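Local coordinates for protein iota-carrageenase (PDB 1KTW) that hydrolyses the beta-1,4 linkages of iota-carrageenan, a sulfated galactan of red algal cell walls, with inversion of the anomeric configuration, at residues 95-100 with 127-132; 152-157 with 186-191; 192-197 with 213-218. All blocks are in the same frame, centred on the assembly; numbering follows the deposited sequence.

Interaction 1. Residues 95-100 with 127-132. With NA (sodium ion), chain J; DGS (3,6-anhydro-2-O-sulfo-alpha-D-galactopyranose), chain C; G4S (4-O-sulfo-beta-D-galactopyranose), chain B.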
loop_
_atom_site.group_PDB
_atom_site.type_symbol
_atom_site.label_atom_id
_atom_site.label_comp_id
_atom_site.label_asym_id
_atom_site.label_seq_id
_atom_site.Cartn_x
_atom_site.Cartn_y
_atom_site.Cartn_z
ATOM N N LYS A 95 -18.545 -8.347 -4.741
ATOM C CA LYS A 95 -17.171 -8.838 -4.798
ATOM C C LYS A 95 -16.117 -7.724 -4.841
ATOM O O LYS A 95 -16.450 -6.539 -4.913
ATOM C CB LYS A 95 -16.997 -9.765 -6.006
ATOM C CG LYS A 95 -17.885 -11.008 -5.957
ATOM C CD LYS A 95 -17.722 -11.874 -7.194
ATOM C CE LYS A 95 -18.483 -13.183 -7.047
ATOM N NZ LYS A 95 -18.256 -14.099 -8.201
ATOM N N ASN A 96 -14.845 -8.115 -4.775
ATOM C CA ASN A 96 -13.745 -7.155 -4.831
ATOM C C ASN A 96 -13.547 -6.742 -6.294
ATOM O O ASN A 96 -13.369 -7.588 -7.168
ATOM C CB ASN A 96 -12.478 -7.777 -4.247
ATOM C CG ASN A 96 -12.667 -8.214 -2.796
ATOM O OD1 ASN A 96 -13.345 -7.544 -2.022
ATOM N ND2 ASN A 96 -12.064 -9.336 -2.427
ATOM N N HIS A 97 -13.573 -5.436 -6.548
ATOM C CA HIS A 97 -13.460 -4.923 -7.910
ATOM C C HIS A 97 -12.239 -4.041 -8.200
ATOM O O HIS A 97 -11.679 -3.417 -7.298
ATOM C CB HIS A 97 -14.729 -4.131 -8.230
ATOM C CG HIS A 97 -15.989 -4.936 -8.101
ATOM N ND1 HIS A 97 -17.160 -4.412 -7.594
ATOM C CD2 HIS A 97 -16.264 -6.221 -8.434
ATOM C CE1 HIS A 97 -18.105 -5.340 -7.622
ATOM N NE2 HIS A 97 -17.588 -6.446 -8.125
ATOM N N ARG A 98 -11.846 -3.992 -9.473
ATOM C CA ARG A 98 -10.725 -3.152 -9.902
ATOM C C ARG A 98 -11.126 -2.498 -11.223
ATOM O O ARG A 98 -11.880 -3.090 -12.004
ATOM C CB ARG A 98 -9.447 -3.979 -10.152
ATOM C CG ARG A 98 -9.001 -4.927 -9.033
ATOM C CD ARG A 98 -9.591 -6.293 -9.308
ATOM N NE ARG A 98 -9.321 -7.291 -8.287
ATOM C CZ ARG A 98 -9.781 -8.534 -8.354
ATOM N NH1 ARG A 98 -10.524 -8.903 -9.390
ATOM N NH2 ARG A 98 -9.507 -9.408 -7.398
ATOM N N LEU A 99 -10.645 -1.280 -11.470
ATOM C CA LEU A 99 -10.932 -0.631 -12.740
ATOM C C LEU A 99 -10.129 -1.373 -13.816
ATOM O O LEU A 99 -10.671 -1.705 -14.868
ATOM C CB LEU A 99 -10.508 0.846 -12.743
ATOM C CG LEU A 99 -11.134 1.834 -11.739
ATOM C CD1 LEU A 99 -10.792 3.267 -12.155
ATOM C CD2 LEU A 99 -12.620 1.670 -11.690
ATOM N N PHE A 100 -8.848 -1.645 -13.532
ATOM C CA PHE A 100 -7.948 -2.306 -14.496
ATOM C C PHE A 100 -7.115 -3.466 -13.915
ATOM O O PHE A 100 -6.588 -3.358 -12.797
ATOM C CB PHE A 100 -6.965 -1.268 -15.084
ATOM C CG PHE A 100 -7.586 0.090 -15.398
ATOM C CD1 PHE A 100 -8.505 0.241 -16.432
ATOM C CD2 PHE A 100 -7.221 1.224 -14.662
ATOM C CE1 PHE A 100 -9.061 1.509 -16.736
ATOM C CE2 PHE A 100 -7.765 2.493 -14.953
ATOM C CZ PHE A 100 -8.688 2.632 -15.991
ATOM N N SER A 127 -19.144 7.097 -5.807
ATOM C CA SER A 127 -19.376 5.647 -5.810
ATOM C C SER A 127 -19.932 5.019 -4.533
ATOM O O SER A 127 -19.574 5.414 -3.424
ATOM C CB SER A 127 -18.087 4.908 -6.190
ATOM O OG SER A 127 -18.287 3.498 -6.199
ATOM N N ARG A 128 -20.796 4.021 -4.711
ATOM C CA ARG A 128 -21.396 3.291 -3.598
ATOM C C ARG A 128 -20.592 2.014 -3.283
ATOM O O ARG A 128 -20.860 1.332 -2.292
ATOM C CB ARG A 128 -22.848 2.909 -3.939
ATOM C CG ARG A 128 -23.585 3.975 -4.749
ATOM C CD ARG A 128 -25.105 3.791 -4.778
ATOM N NE ARG A 128 -25.530 2.432 -5.108
ATOM C CZ ARG A 128 -25.730 1.475 -4.205
ATOM N NH1 ARG A 128 -25.545 1.725 -2.915
ATOM N NH2 ARG A 128 -26.123 0.268 -4.591
ATOM N N ASP A 129 -19.610 1.704 -4.131
ATOM C CA ASP A 129 -18.761 0.509 -3.983
ATOM C C ASP A 129 -17.566 0.807 -3.071
ATOM O O ASP A 129 -16.756 1.689 -3.365
ATOM C CB ASP A 129 -18.257 0.081 -5.368
ATOM C CG ASP A 129 -17.702 -1.332 -5.401
ATOM O OD1 ASP A 129 -17.412 -1.921 -4.330
ATOM O OD2 ASP A 129 -17.542 -1.861 -6.526
ATOM N N LYS A 130 -17.454 0.064 -1.972
ATOM C CA LYS A 130 -16.361 0.255 -1.011
ATOM C C LYS A 130 -15.135 -0.614 -1.312
ATOM O O LYS A 130 -14.047 -0.326 -0.832
ATOM C CB LYS A 130 -16.839 -0.070 0.417
ATOM C CG LYS A 130 -17.796 0.934 1.045
ATOM C CD LYS A 130 -17.047 2.078 1.720
ATOM C CE LYS A 130 -18.010 3.084 2.352
ATOM N NZ LYS A 130 -18.877 2.486 3.417
ATOM N N ASN A 131 -15.313 -1.675 -2.094
ATOM C CA ASN A 131 -14.209 -2.591 -2.404
ATOM C C ASN A 131 -13.585 -2.286 -3.764
ATOM O O ASN A 131 -13.766 -3.045 -4.719
ATOM C CB ASN A 131 -14.728 -4.032 -2.384
ATOM C CG ASN A 131 -15.476 -4.362 -1.101
ATOM O OD1 ASN A 131 -14.932 -4.225 -0.012
ATOM N ND2 ASN A 131 -16.732 -4.802 -1.229
ATOM N N LEU A 132 -12.830 -1.190 -3.825
ATOM C CA LEU A 132 -12.210 -0.724 -5.067
ATOM C C LEU A 132 -10.709 -0.478 -5.059
ATOM O O LEU A 132 -10.181 0.117 -4.116
ATOM C CB LEU A 132 -12.844 0.605 -5.486
ATOM C CG LEU A 132 -14.286 0.661 -5.977
ATOM C CD1 LEU A 132 -14.768 2.126 -6.032
ATOM C CD2 LEU A 132 -14.351 0.009 -7.346
HETATM NA NA NA J . -9.337 1.306 -2.366
HETATM C C1 DGS C . -11.009 -12.915 -2.993
HETATM C C2 DGS C . -12.108 -12.598 -4.042
HETATM C C3 DGS C . -12.791 -13.878 -4.557
HETATM C C4 DGS C . -13.332 -14.613 -3.357
HETATM C C5 DGS C . -12.039 -15.147 -2.803
HETATM C C6 DGS C . -11.290 -15.555 -4.083
HETATM O O2 DGS C . -13.060 -11.669 -3.477
HETATM O O3 DGS C . -11.795 -14.728 -5.153
HETATM O O4 DGS C . -14.197 -15.660 -3.775
HETATM O O5 DGS C . -11.349 -14.044 -2.155
HETATM O O7 DGS C . -15.307 -10.565 -3.510
HETATM O O8 DGS C . -14.932 -12.427 -4.992
HETATM O O9 DGS C . -13.868 -10.335 -5.443
HETATM S S DGS C . -14.317 -11.241 -4.369
HETATM C C1 G4S B . -8.860 -10.558 0.776
HETATM C C2 G4S B . -10.055 -10.732 -0.172
HETATM C C3 G4S B . -9.722 -11.746 -1.279
HETATM C C4 G4S B . -8.415 -11.344 -1.973
HETATM C C5 G4S B . -7.308 -11.182 -0.930
HETATM C C6 G4S B . -5.986 -10.745 -1.530
HETATM O O1 G4S B . -9.124 -9.554 1.691
HETATM O O2 G4S B . -11.191 -11.173 0.556
HETATM O O3 G4S B . -10.793 -11.752 -2.240
HETATM O O4 G4S B . -8.603 -10.108 -2.684
HETATM O O5 G4S B . -7.690 -10.183 0.036
HETATM O O6 G4S B . -5.659 -11.521 -2.673
HETATM S S G4S B . -8.499 -10.181 -4.279
HETATM O O7 G4S B . -9.086 -8.961 -4.856
HETATM O O8 G4S B . -9.249 -11.352 -4.770
HETATM O O9 G4S B . -7.085 -10.278 -4.683
HETATM O O HOH W 1 -18.125 -4.603 -4.034
HETATM O O HOH W 2 -8.205 3.308 -3.151
#
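His97 and Leu132 form a parallel beta bridge, CA to CA 5.2 Å, between successive turns of a right-handed parallel beta-helix, the fold of the pectate lyase-like clan; the loop 127-132 here runs into its strand. The backbone evidence is one bond across the segments, His97 N to Asn131 O at 3.0 Å, with an N-H...O angle of 162°. One residue beyond Asn131, Leu132 CA makes a CA-H...O contact with His97 O.

Among side chains, the polar link is His97 ND1 donating to Asp129 OD2 over 2.8 Å. It is nearly straight at 175°, lies in the plane of the imidazole and reaches the syn lone pair of the carboxylate, whose plane stands almost perpendicular to the ring. With CG anti to the backbone N (chi1 -164°), Asp129 swings its carboxylate to the ring edge. Asp93 takes the NE2 side, so both ring nitrogens are tied and the ring's rotation is fixed. Lys95 O sits over one ring face. Asp129 OD1 is used separately: Asn131 N meets it from above the carboxylate plane, closing an Asx turn, and a water joins it to Lys95 O and Asn131 ND2.

Apolar contact is slight, His97 CB lying 4.3 Å from Leu132 CD2.

The ligand side is held by residues 95-98. Asn96 N donates to O9 of the 2-sulfate of the anhydrogalactose, at an unusually short 2.5 Å that says little about strength, and more weakly to O7. Arg98 NH2 reaches O7 of the neighbouring galactose 4-sulfate at 2.6 Å, at the edge of the Arg98 guanidinium. At the end of the second segment, Leu132 O coordinates the sodium ion at 2.3 Å.

Interaction 2. Residues 152-157 with 186-191. With NA (sodium ion), chain J; DGS (3,6-anhydro-2-O-sulfo-alpha-D-galactopyranose), chain D.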
loop_
_atom_site.group_PDB
_atom_site.type_symbol
_atom_site.label_atom_id
_atom_site.label_comp_id
_atom_site.label_asym_id
_atom_site.label_seq_id
_atom_site.Cartn_x
_atom_site.Cartn_y
_atom_site.Cartn_z
ATOM N N ASP A 152 -10.151 9.690 -3.414
ATOM C CA ASP A 152 -10.696 8.516 -2.726
ATOM C C ASP A 152 -11.873 8.919 -1.816
ATOM O O ASP A 152 -12.164 10.109 -1.654
ATOM C CB ASP A 152 -9.576 7.860 -1.878
ATOM C CG ASP A 152 -9.803 6.365 -1.613
ATOM O OD1 ASP A 152 -10.924 5.859 -1.818
ATOM O OD2 ASP A 152 -8.842 5.687 -1.181
ATOM N N ASN A 153 -12.538 7.918 -1.247
ATOM C CA ASN A 153 -13.664 8.124 -0.328
ATOM C C ASN A 153 -13.556 7.031 0.755
ATOM O O ASN A 153 -14.522 6.324 1.069
ATOM C CB ASN A 153 -14.978 8.014 -1.110
ATOM C CG ASN A 153 -16.200 8.319 -0.259
ATOM O OD1 ASN A 153 -16.144 9.129 0.666
ATOM N ND2 ASN A 153 -17.319 7.674 -0.586
ATOM N N LYS A 154 -12.352 6.907 1.318
ATOM C CA LYS A 154 -12.033 5.903 2.334
ATOM C C LYS A 154 -12.423 4.454 1.976
ATOM O O LYS A 154 -12.933 3.703 2.814
ATOM C CB LYS A 154 -12.636 6.303 3.687
ATOM C CG LYS A 154 -11.961 7.538 4.319
ATOM C CD LYS A 154 -12.331 7.689 5.812
ATOM C CE LYS A 154 -11.587 8.835 6.504
ATOM N NZ LYS A 154 -12.006 10.180 6.006
ATOM N N THR A 155 -12.171 4.052 0.730
ATOM C CA THR A 155 -12.480 2.686 0.293
ATOM C C THR A 155 -11.504 1.644 0.858
ATOM O O THR A 155 -10.430 1.988 1.349
ATOM C CB THR A 155 -12.403 2.569 -1.241
ATOM O OG1 THR A 155 -11.071 2.889 -1.682
ATOM C CG2 THR A 155 -13.417 3.515 -1.901
ATOM N N ILE A 156 -11.881 0.371 0.769
ATOM C CA ILE A 156 -11.016 -0.723 1.204
ATOM C C ILE A 156 -10.011 -0.953 0.046
ATOM O O ILE A 156 -10.326 -0.615 -1.109
ATOM C CB ILE A 156 -11.845 -2.020 1.421
ATOM C CG1 ILE A 156 -12.973 -1.776 2.443
ATOM C CG2 ILE A 156 -10.957 -3.144 1.855
ATOM C CD1 ILE A 156 -12.515 -1.317 3.812
ATOM N N PHE A 157 -8.832 -1.513 0.362
ATOM C CA PHE A 157 -7.753 -1.824 -0.603
ATOM C C PHE A 157 -6.880 -0.641 -1.032
ATOM O O PHE A 157 -7.380 0.473 -1.215
ATOM C CB PHE A 157 -8.311 -2.459 -1.892
ATOM C CG PHE A 157 -8.932 -3.822 -1.694
ATOM C CD1 PHE A 157 -8.156 -4.906 -1.290
ATOM C CD2 PHE A 157 -10.300 -4.007 -1.867
ATOM C CE1 PHE A 157 -8.740 -6.160 -1.053
ATOM C CE2 PHE A 157 -10.897 -5.250 -1.637
ATOM C CZ PHE A 157 -10.116 -6.327 -1.227
ATOM N N ASN A 186 -7.845 11.701 0.651
ATOM C CA ASN A 186 -8.784 10.992 1.535
ATOM C C ASN A 186 -8.721 9.456 1.563
ATOM O O ASN A 186 -9.728 8.778 1.331
ATOM C CB ASN A 186 -10.225 11.454 1.213
ATOM C CG ASN A 186 -11.205 11.214 2.373
ATOM O OD1 ASN A 186 -10.813 11.180 3.542
ATOM N ND2 ASN A 186 -12.485 11.067 2.046
ATOM N N ALA A 187 -7.546 8.906 1.867
ATOM C CA ALA A 187 -7.387 7.450 1.948
ATOM C C ALA A 187 -7.768 6.959 3.341
ATOM O O ALA A 187 -7.636 7.697 4.315
ATOM C CB ALA A 187 -5.930 7.053 1.676
ATOM N N LEU A 188 -8.223 5.710 3.427
ATOM C CA LEU A 188 -8.565 5.093 4.705
ATOM C C LEU A 188 -7.228 4.695 5.378
ATOM O O LEU A 188 -6.274 4.295 4.692
ATOM C CB LEU A 188 -9.445 3.869 4.463
ATOM C CG LEU A 188 -9.887 3.012 5.661
ATOM C CD1 LEU A 188 -10.671 3.868 6.684
ATOM C CD2 LEU A 188 -10.732 1.838 5.133
ATOM N N PHE A 189 -7.146 4.795 6.700
ATOM C CA PHE A 189 -5.885 4.493 7.399
ATOM C C PHE A 189 -5.184 3.154 7.120
ATOM O O PHE A 189 -3.954 3.100 7.093
ATOM C CB PHE A 189 -6.053 4.627 8.926
ATOM C CG PHE A 189 -6.867 3.531 9.550
ATOM C CD1 PHE A 189 -8.262 3.559 9.494
ATOM C CD2 PHE A 189 -6.240 2.449 10.165
ATOM C CE1 PHE A 189 -9.017 2.519 10.044
ATOM C CE2 PHE A 189 -6.982 1.404 10.717
ATOM C CZ PHE A 189 -8.377 1.434 10.657
ATOM N N GLY A 190 -5.945 2.081 6.925
ATOM C CA GLY A 190 -5.331 0.781 6.701
ATOM C C GLY A 190 -4.792 0.511 5.304
ATOM O O GLY A 190 -4.217 -0.558 5.049
ATOM N N TYR A 191 -4.951 1.479 4.405
ATOM C CA TYR A 191 -4.511 1.300 3.032
ATOM C C TYR A 191 -3.670 2.465 2.529
ATOM O O TYR A 191 -2.751 2.900 3.232
ATOM C CB TYR A 191 -5.750 1.047 2.161
ATOM C CG TYR A 191 -6.539 -0.135 2.691
ATOM C CD1 TYR A 191 -6.145 -1.445 2.401
ATOM C CD2 TYR A 191 -7.620 0.052 3.561
ATOM C CE1 TYR A 191 -6.806 -2.548 2.963
ATOM C CE2 TYR A 191 -8.294 -1.046 4.139
ATOM C CZ TYR A 191 -7.875 -2.341 3.826
ATOM O OH TYR A 191 -8.519 -3.431 4.359
HETATM NA NA NA J . -9.337 1.306 -2.366
HETATM C C1 DGS D . -2.255 -3.839 12.092
HETATM C C2 DGS D . -1.642 -2.834 11.107
HETATM C C3 DGS D . -1.169 -3.577 9.845
HETATM C C4 DGS D . -2.335 -4.288 9.199
HETATM C C5 DGS D . -2.545 -5.391 10.213
HETATM C C6 DGS D . -1.083 -5.806 10.474
HETATM O O2 DGS D . -2.563 -1.729 10.922
HETATM O O3 DGS D . -0.272 -4.618 10.297
HETATM O O4 DGS D . -1.911 -4.830 7.953
HETATM O O5 DGS D . -3.108 -4.790 11.417
HETATM O O7 DGS D . -3.226 0.508 10.003
HETATM O O8 DGS D . -1.620 -0.895 8.725
HETATM O O9 DGS D . -0.937 0.126 10.681
HETATM S S DGS D . -2.131 -0.469 10.045
HETATM O O HOH W 3 -8.865 4.172 1.040
HETATM O O HOH W 4 -13.634 12.203 -0.207
HETATM O O HOH W 2 -8.205 3.308 -3.151
#
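Two loops on adjacent turns of the beta-helix, 152-157 and 186-191, meet beside a bound sodium ion. Thr155 OG1, Ile156 O and Phe157 O coordinate the metal at 2.4 to 2.5 Å, with Leu132 O and a water. Asp152 belongs to the second shell: on its syn lone pair OD1 receives Thr155 OG1 at 3.0 Å. Asn153 N also donates to OD1, and this grip on the carboxylate probably helps orient the Thr155 hydroxyl.

Between the loops, Lys154 N donates to Asn186 O at 3.2 Å. The extended Lys154 chain bends only at its end (chi4 68°), bringing NZ onto an in-plane lone pair of Asn186 OD1 at 2.9 Å; NZ also bonds to Trp462 O near the C-terminus.

Apolar packing follows further along. Ile156 CD1 lies 3.9 Å from Leu188 CD2, the two side chains side by side, and Ile156 CG2 approaches Tyr191 CZ at 3.7 Å. The tyrosine ring turns one face to the backbone, Phe157 N standing 3.3 Å above its plane and over its centre. A type I turn, closed by Tyr191 N to Leu188 O, carries the chain round. Loops that link consecutive strands and stack on their counterparts in the next coil are typical of parallel beta-helices.

Interaction 3. Residues 192-197 with 213-218. With DGS (3,6-anhydro-2-O-sulfo-alpha-D-galactopyranose), chain D.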
loop_
_atom_site.group_PDB
_atom_site.type_symbol
_atom_site.label_atom_id
_atom_site.label_comp_id
_atom_site.label_asym_id
_atom_site.label_seq_id
_atom_site.Cartn_x
_atom_site.Cartn_y
_atom_site.Cartn_z
ATOM N N GLY A 192 -3.978 2.978 1.337
ATOM C CA GLY A 192 -3.184 4.060 0.771
ATOM C C GLY A 192 -2.937 3.912 -0.732
ATOM O O GLY A 192 -3.718 3.276 -1.441
ATOM N N LEU A 193 -1.835 4.482 -1.218
ATOM C CA LEU A 193 -1.530 4.481 -2.646
ATOM C C LEU A 193 -0.988 3.160 -3.211
ATOM O O LEU A 193 -1.637 2.547 -4.066
ATOM C CB LEU A 193 -0.579 5.650 -2.958
ATOM C CG LEU A 193 -0.162 5.981 -4.399
ATOM C CD1 LEU A 193 -1.315 5.785 -5.366
ATOM C CD2 LEU A 193 0.339 7.444 -4.432
ATOM N N ILE A 194 0.182 2.722 -2.739
ATOM C CA ILE A 194 0.785 1.463 -3.210
ATOM C C ILE A 194 0.862 0.362 -2.141
ATOM O O ILE A 194 1.147 0.666 -0.981
ATOM C CB ILE A 194 2.296 1.649 -3.639
ATOM C CG1 ILE A 194 2.480 2.828 -4.605
ATOM C CG2 ILE A 194 2.827 0.340 -4.255
ATOM C CD1 ILE A 194 1.759 2.676 -5.957
ATOM N N GLN A 195 0.579 -0.900 -2.505
ATOM C CA GLN A 195 0.853 -2.017 -1.589
ATOM C C GLN A 195 1.601 -3.074 -2.439
ATOM O O GLN A 195 1.096 -3.511 -3.487
ATOM C CB GLN A 195 -0.384 -2.655 -0.910
ATOM C CG GLN A 195 0.097 -3.764 0.072
ATOM C CD GLN A 195 -0.853 -4.114 1.225
ATOM O OE1 GLN A 195 -0.560 -5.014 2.031
ATOM N NE2 GLN A 195 -1.965 -3.415 1.317
ATOM N N THR A 196 2.806 -3.470 -2.004
ATOM C CA THR A 196 3.620 -4.442 -2.769
ATOM C C THR A 196 3.656 -5.867 -2.204
ATOM O O THR A 196 3.947 -6.050 -1.024
ATOM C CB THR A 196 5.089 -3.968 -2.870
ATOM O OG1 THR A 196 5.692 -3.996 -1.561
ATOM C CG2 THR A 196 5.162 -2.546 -3.436
ATOM N N TYR A 197 3.405 -6.864 -3.059
ATOM C CA TYR A 197 3.409 -8.282 -2.657
ATOM C C TYR A 197 4.538 -9.073 -3.335
ATOM O O TYR A 197 5.351 -9.706 -2.657
ATOM C CB TYR A 197 2.053 -8.917 -2.982
ATOM C CG TYR A 197 0.891 -8.252 -2.274
ATOM C CD1 TYR A 197 0.623 -8.503 -0.924
ATOM C CD2 TYR A 197 0.060 -7.362 -2.958
ATOM C CE1 TYR A 197 -0.459 -7.883 -0.270
ATOM C CE2 TYR A 197 -1.014 -6.740 -2.324
ATOM C CZ TYR A 197 -1.269 -7.005 -0.983
ATOM O OH TYR A 197 -2.332 -6.381 -0.366
ATOM N N ILE A 213 -0.834 5.035 4.057
ATOM C CA ILE A 213 0.594 4.962 3.679
ATOM C C ILE A 213 0.803 5.081 2.154
ATOM O O ILE A 213 0.122 4.417 1.372
ATOM C CB ILE A 213 1.220 3.615 4.185
ATOM C CG1 ILE A 213 1.146 3.551 5.725
ATOM C CG2 ILE A 213 2.666 3.485 3.722
ATOM C CD1 ILE A 213 1.662 2.241 6.333
ATOM N N ALA A 214 1.740 5.930 1.727
ATOM C CA ALA A 214 1.984 6.099 0.294
ATOM C C ALA A 214 2.663 4.868 -0.338
ATOM O O ALA A 214 2.145 4.325 -1.318
ATOM C CB ALA A 214 2.802 7.355 0.039
ATOM N N LEU A 215 3.813 4.445 0.193
ATOM C CA LEU A 215 4.511 3.241 -0.311
ATOM C C LEU A 215 4.568 2.198 0.809
ATOM O O LEU A 215 5.493 2.195 1.650
ATOM C CB LEU A 215 5.937 3.580 -0.791
ATOM C CG LEU A 215 6.769 2.427 -1.402
ATOM C CD1 LEU A 215 6.012 1.743 -2.547
ATOM C CD2 LEU A 215 8.103 3.002 -1.924
ATOM N N ARG A 216 3.575 1.313 0.812
ATOM C CA ARG A 216 3.416 0.268 1.836
ATOM C C ARG A 216 4.003 -1.071 1.379
ATOM O O ARG A 216 3.363 -1.804 0.647
ATOM C CB ARG A 216 1.906 0.121 2.161
ATOM C CG ARG A 216 1.512 -0.922 3.229
ATOM C CD ARG A 216 -0.032 -1.147 3.259
ATOM N NE ARG A 216 -0.776 -0.014 3.833
ATOM C CZ ARG A 216 -1.079 0.121 5.127
ATOM N NH1 ARG A 216 -0.710 -0.802 6.015
ATOM N NH2 ARG A 216 -1.755 1.184 5.532
ATOM N N MET A 217 5.233 -1.375 1.810
ATOM C CA MET A 217 5.883 -2.633 1.431
ATOM C C MET A 217 5.605 -3.688 2.510
ATOM O O MET A 217 6.496 -4.136 3.248
ATOM C CB MET A 217 7.392 -2.389 1.190
ATOM C CG MET A 217 7.643 -1.490 -0.068
ATOM S SD MET A 217 9.324 -0.769 -0.306
ATOM C CE MET A 217 9.348 0.501 1.012
ATOM N N GLU A 218 4.331 -4.072 2.580
ATOM C CA GLU A 218 3.830 -5.036 3.553
ATOM C C GLU A 218 3.429 -6.283 2.766
ATOM O O GLU A 218 2.328 -6.372 2.211
ATOM C CB GLU A 218 2.627 -4.417 4.310
ATOM C CG GLU A 218 2.131 -5.237 5.499
ATOM C CD GLU A 218 1.046 -4.517 6.310
ATOM O OE1 GLU A 218 0.409 -3.582 5.777
ATOM O OE2 GLU A 218 0.822 -4.894 7.477
HETATM C C1 DGS D . -2.255 -3.839 12.092
HETATM C C2 DGS D . -1.642 -2.834 11.107
HETATM C C3 DGS D . -1.169 -3.577 9.845
HETATM C C4 DGS D . -2.335 -4.288 9.199
HETATM C C5 DGS D . -2.545 -5.391 10.213
HETATM C C6 DGS D . -1.083 -5.806 10.474
HETATM O O2 DGS D . -2.563 -1.729 10.922
HETATM O O3 DGS D . -0.272 -4.618 10.297
HETATM O O4 DGS D . -1.911 -4.830 7.953
HETATM O O5 DGS D . -3.108 -4.790 11.417
HETATM O O7 DGS D . -3.226 0.508 10.003
HETATM O O8 DGS D . -1.620 -0.895 8.725
HETATM O O9 DGS D . -0.937 0.126 10.681
HETATM S S DGS D . -2.131 -0.469 10.045
HETATM O O HOH W 5 -0.933 1.523 0.931
#
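Gly192 forms a parallel bridge with Ile213 just before both chains turn a corner, on successive turns of the beta-helix. The two backbones pass close here, Gly192 CA making a CA-H...O contact of 3.4 Å with Ile213 O. At the corner, Leu193 N donates to the same Ile213 O at 3.2 Å, rather bent at 140°.

From Ile194 the pairing becomes regular. Its N bonds to Ala214 O at 2.9 Å, and its O accepts a hydrogen bond from Arg216 N. On the face of Ile194 and Leu215, Leu215 CD1 lies 3.9 Å from Ile194 CB, the two side chains meeting at a slant.

Gln195 is bridged to Arg216 on the other face; its CA makes a second CA-H...O contact, to Arg216 O, and Arg216 CD lies 3.7 Å from Gln195 CD. The arginine side chain folds about its CD-NE bond's neighbour, CG-CD (chi3 -72°), which brings one guanidinium face under Ile213 CD1. In the guanidinium plane, NH1 meets Glu218 OE1 at 3.0 Å in a salt bridge and O8 of the anhydrogalactose sulfate at 2.9 Å, while NH2 reaches Tyr191 O. A water ties Arg216 NE to Ile194 O and Ile213 O.

Thr196 N donates to Arg216 O. Its OG1, near Met217 CG, is buried without a partner in the model.

Glu218 OE2 accepts a hydrogen bond from O4 of the anhydrogalactose and also bonds His254. The strand axes, 4.9 Å apart at 25°, are as expected of neighbouring coils in a parallel beta-helix, here bearing a sulfate-binding arginine at a sugar site.

Overall arrangement
The three contacts join coils of one parallel beta-helix. Interaction 3 is the buried one, with 11 of its 12 touching residues buried, and it relies on strand pairing, with Arg216 and Glu218 directed to the sugar. Interactions 1 and 2, whose centres lie about 16 and 10 Å from the chain centre, are partly buried and depend more on loop side chains and ordered waters. These two share the sodium ion, Leu132 O from one and three oxygens of residues 155-157 from the other, and Lys130 O probably bonds to Ile156 N. Interaction 2 meets interaction 3 through Tyr191 O, near Ile213 N and Arg216 NH2. Interactions 1 and 3 do not touch, and they hold different sugar sulfates.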